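Local coordinates for protein COMB10 (Helicobacter pylori, PDB 2BHV) that is a VirB10-family core subunit of the Com type IV secretion system and probably contributes its periplasmic domain to the secretion apparatus, at residues P55-A61 with Y91-N95. Residues are numbered along the deposited sequence; the frame is centred on the assembly and turned at random.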
ATOM      1  N   PRO A  55      12.364  22.787  -7.364  1.00 46.10           N
ATOM      2  CA  PRO A  55      11.572  21.589  -7.072  1.00 46.14           C
ATOM      3  C   PRO A  55      11.851  21.015  -5.680  1.00 46.29           C
ATOM      4  O   PRO A  55      12.863  21.337  -5.061  1.00 46.27           O
ATOM      5  CB  PRO A  55      12.027  20.600  -8.150  1.00 46.18           C
ATOM      6  CG  PRO A  55      13.383  21.009  -8.484  1.00 45.84           C
ATOM      7  CD  PRO A  55      13.455  22.501  -8.307  1.00 45.97           C
ATOM      8  N   ILE A  56      10.933  20.183  -5.202  1.00 46.59           N
ATOM      9  CA  ILE A  56      11.097  19.420  -3.969  1.00 46.87           C
ATOM     10  C   ILE A  56      11.077  17.924  -4.290  1.00 47.38           C
ATOM     11  O   ILE A  56      10.002  17.365  -4.568  1.00 47.24           O
ATOM     12  CB  ILE A  56       9.936  19.698  -2.996  1.00 46.83           C
ATOM     13  CG1 ILE A  56       9.905  21.173  -2.587  1.00 47.14           C
ATOM     14  CG2 ILE A  56      10.036  18.804  -1.760  1.00 46.61           C
ATOM     15  CD1 ILE A  56       8.732  21.527  -1.670  1.00 46.65           C
ATOM     16  N   SER A  57      12.253  17.281  -4.257  1.00 47.95           N
ATOM     17  CA  SER A  57      12.355  15.814  -4.454  1.00 48.72           C
ATOM     18  C   SER A  57      12.212  15.037  -3.126  1.00 48.94           C
ATOM     19  O   SER A  57      12.610  15.535  -2.073  1.00 49.25           O
ATOM     20  CB  SER A  57      13.683  15.461  -5.108  1.00 48.71           C
ATOM     21  OG  SER A  57      14.758  15.867  -4.269  1.00 49.25           O
ATOM     22  N   SER A  58      11.650  13.825  -3.179  1.00 49.15           N
ATOM     23  CA  SER A  58      11.354  13.063  -1.939  1.00 49.03           C
ATOM     24  C   SER A  58      12.520  12.206  -1.408  1.00 49.08           C
ATOM     25  O   SER A  58      12.440  11.709  -0.277  1.00 49.22           O
ATOM     26  CB  SER A  58      10.067  12.222  -2.053  1.00 48.83           C
ATOM     27  OG  SER A  58      10.301  10.987  -2.712  1.00 49.15           O
ATOM     28  N   GLN A  59      13.581  12.020  -2.202  1.00 48.70           N
ATOM     29  CA  GLN A  59      14.795  11.425  -1.646  1.00 48.73           C
ATOM     30  C   GLN A  59      15.594  12.529  -0.942  1.00 48.53           C
ATOM     31  O   GLN A  59      15.545  12.656   0.284  1.00 48.46           O
ATOM     32  CB  GLN A  59      15.658  10.689  -2.701  1.00 49.04           C
ATOM     33  CG  GLN A  59      14.916  10.022  -3.897  1.00 49.55           C
ATOM     34  CD  GLN A  59      15.303  10.651  -5.276  1.00 50.35           C
ATOM     35  OE1 GLN A  59      14.830  11.744  -5.647  1.00 51.37           O
ATOM     36  NE2 GLN A  59      16.155   9.956  -6.023  1.00 48.90           N
ATOM     37  N   ILE A  60      16.320  13.315  -1.734  1.00 48.52           N
ATOM     38  CA  ILE A  60      17.016  14.530  -1.280  1.00 48.42           C
ATOM     39  C   ILE A  60      16.165  15.344  -0.280  1.00 48.18           C
ATOM     40  O   ILE A  60      14.996  15.640  -0.553  1.00 48.26           O
ATOM     41  CB  ILE A  60      17.361  15.465  -2.502  1.00 48.56           C
ATOM     42  CG1 ILE A  60      18.311  14.766  -3.492  1.00 48.67           C
ATOM     43  CG2 ILE A  60      17.867  16.863  -2.039  1.00 48.18           C
ATOM     44  CD1 ILE A  60      18.180  15.268  -4.965  1.00 48.41           C
ATOM     45  N   ALA A  61      16.749  15.656   0.883  1.00 47.64           N
ATOM     46  CA  ALA A  61      16.272  16.741   1.733  1.00 47.15           C
ATOM     47  C   ALA A  61      17.119  17.959   1.363  1.00 47.01           C
ATOM     48  O   ALA A  61      18.330  17.846   1.276  1.00 47.27           O
ATOM     49  CB  ALA A  61      16.450  16.389   3.185  1.00 46.88           C
ATOM     50  N   TYR A  91      13.574  25.317   3.850  1.00 46.00           N
ATOM     51  CA  TYR A  91      14.346  24.093   3.881  1.00 45.95           C
ATOM     52  C   TYR A  91      13.392  22.967   4.146  1.00 46.04           C
ATOM     53  O   TYR A  91      12.509  23.092   4.972  1.00 46.06           O
ATOM     54  CB  TYR A  91      15.421  24.173   4.956  1.00 45.88           C
ATOM     55  CG  TYR A  91      16.367  25.311   4.720  1.00 45.86           C
ATOM     56  CD1 TYR A  91      17.460  25.170   3.867  1.00 46.09           C
ATOM     57  CD2 TYR A  91      16.162  26.547   5.321  1.00 46.15           C
ATOM     58  CE1 TYR A  91      18.334  26.236   3.625  1.00 46.02           C
ATOM     59  CE2 TYR A  91      17.028  27.618   5.088  1.00 46.33           C
ATOM     60  CZ  TYR A  91      18.104  27.454   4.241  1.00 46.05           C
ATOM     61  OH  TYR A  91      18.940  28.513   4.025  1.00 46.11           O
ATOM     62  N   TYR A  92      13.555  21.875   3.419  1.00 46.27           N
ATOM     63  CA  TYR A  92      12.600  20.789   3.460  1.00 46.61           C
ATOM     64  C   TYR A  92      13.283  19.452   3.693  1.00 47.09           C
ATOM     65  O   TYR A  92      14.437  19.257   3.290  1.00 47.05           O
ATOM     66  CB  TYR A  92      11.793  20.733   2.161  1.00 46.53           C
ATOM     67  CG  TYR A  92      12.583  20.297   0.922  1.00 46.74           C
ATOM     68  CD1 TYR A  92      12.732  18.940   0.598  1.00 46.31           C
ATOM     69  CD2 TYR A  92      13.163  21.240   0.068  1.00 46.54           C
ATOM     70  CE1 TYR A  92      13.426  18.539  -0.520  1.00 46.03           C
ATOM     71  CE2 TYR A  92      13.870  20.845  -1.060  1.00 46.48           C
ATOM     72  CZ  TYR A  92      13.995  19.490  -1.350  1.00 46.67           C
ATOM     73  OH  TYR A  92      14.701  19.080  -2.469  1.00 47.01           O
ATOM     74  N   SER A  93      12.558  18.533   4.336  1.00 47.54           N
ATOM     75  CA  SER A  93      12.981  17.143   4.442  1.00 48.32           C
ATOM     76  C   SER A  93      11.791  16.202   4.297  1.00 48.99           C
ATOM     77  O   SER A  93      10.655  16.560   4.621  1.00 48.93           O
ATOM     78  CB  SER A  93      13.689  16.883   5.770  1.00 48.23           C
ATOM     79  OG  SER A  93      12.764  16.875   6.851  1.00 48.74           O
ATOM     80  N   ASN A  94      12.066  15.000   3.800  1.00 50.06           N
ATOM     81  CA  ASN A  94      11.080  13.948   3.761  1.00 51.30           C
ATOM     82  C   ASN A  94      11.367  12.986   4.899  1.00 52.96           C
ATOM     83  O   ASN A  94      12.481  12.506   5.048  1.00 52.88           O
ATOM     84  CB  ASN A  94      11.081  13.267   2.394  1.00 50.79           C
ATOM     85  CG  ASN A  94      10.417  14.133   1.323  1.00 50.72           C
ATOM     86  OD1 ASN A  94      11.096  14.765   0.477  1.00 49.40           O
ATOM     87  ND2 ASN A  94       9.073  14.192   1.371  1.00 50.17           N
ATOM     88  N   ASN A  95      10.377  12.811   5.774  1.00 56.21           N
ATOM     89  CA  ASN A  95      10.476  11.927   6.940  1.00 58.76           C
ATOM     90  C   ASN A  95       9.672  10.650   6.671  1.00 60.32           C
ATOM     91  O   ASN A  95       8.596  10.426   7.247  1.00 60.95           O
ATOM     92  CB  ASN A  95       9.991  12.660   8.217  1.00 58.99           C
ATOM     93  CG  ASN A  95       9.889  11.731   9.477  1.00 60.26           C
ATOM     94  OD1 ASN A  95       9.372  12.149  10.537  1.00 59.32           O
ATOM     95  ND2 ASN A  95      10.376  10.483   9.356  1.00 60.49           N
TER
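Tyr92 lays its ring between Ile56 and the backbone of Ala61, one on each face. The methyl CG2 of Ile56 makes a CH-pi contact, 3.8 Å from the ring centroid of Tyr92 and 20° off the ring normal. Placed anti to the backbone N of Ile56, that methyl reaches across to the CD1 and CE1 side of the ring. The carbonyl carbon of Ala61 lies over the other face. The carbonyl oxygens of Ser57 and Ile60 approach CE1 obliquely. CG of Tyr92 stands between its backbone N and carbonyl carbon (chi1 69°), and the ring projects into the bend of 55-61. The bend carries the chain from strand 56-57, paired with 215-216 in a small antiparallel sheet, into strand 62-68 of the large mixed sheet, next to strand 87-94. There Tyr92 is hydrogen-bonded through its backbone to Gly62. Val64 and Leu103 of that sheet also touch Tyr92. Farther along, the side chain of Asn94 packs against Ser58, with CB of Asn94 3.4 Å from O of Ser58. Ser58 OG hydrogen-bonds to the backbone N of Val214. The side chain of the exposed Ile60 packs more loosely: its CG2 lies 3.9 Å from OH of Tyr92, and its end leads away.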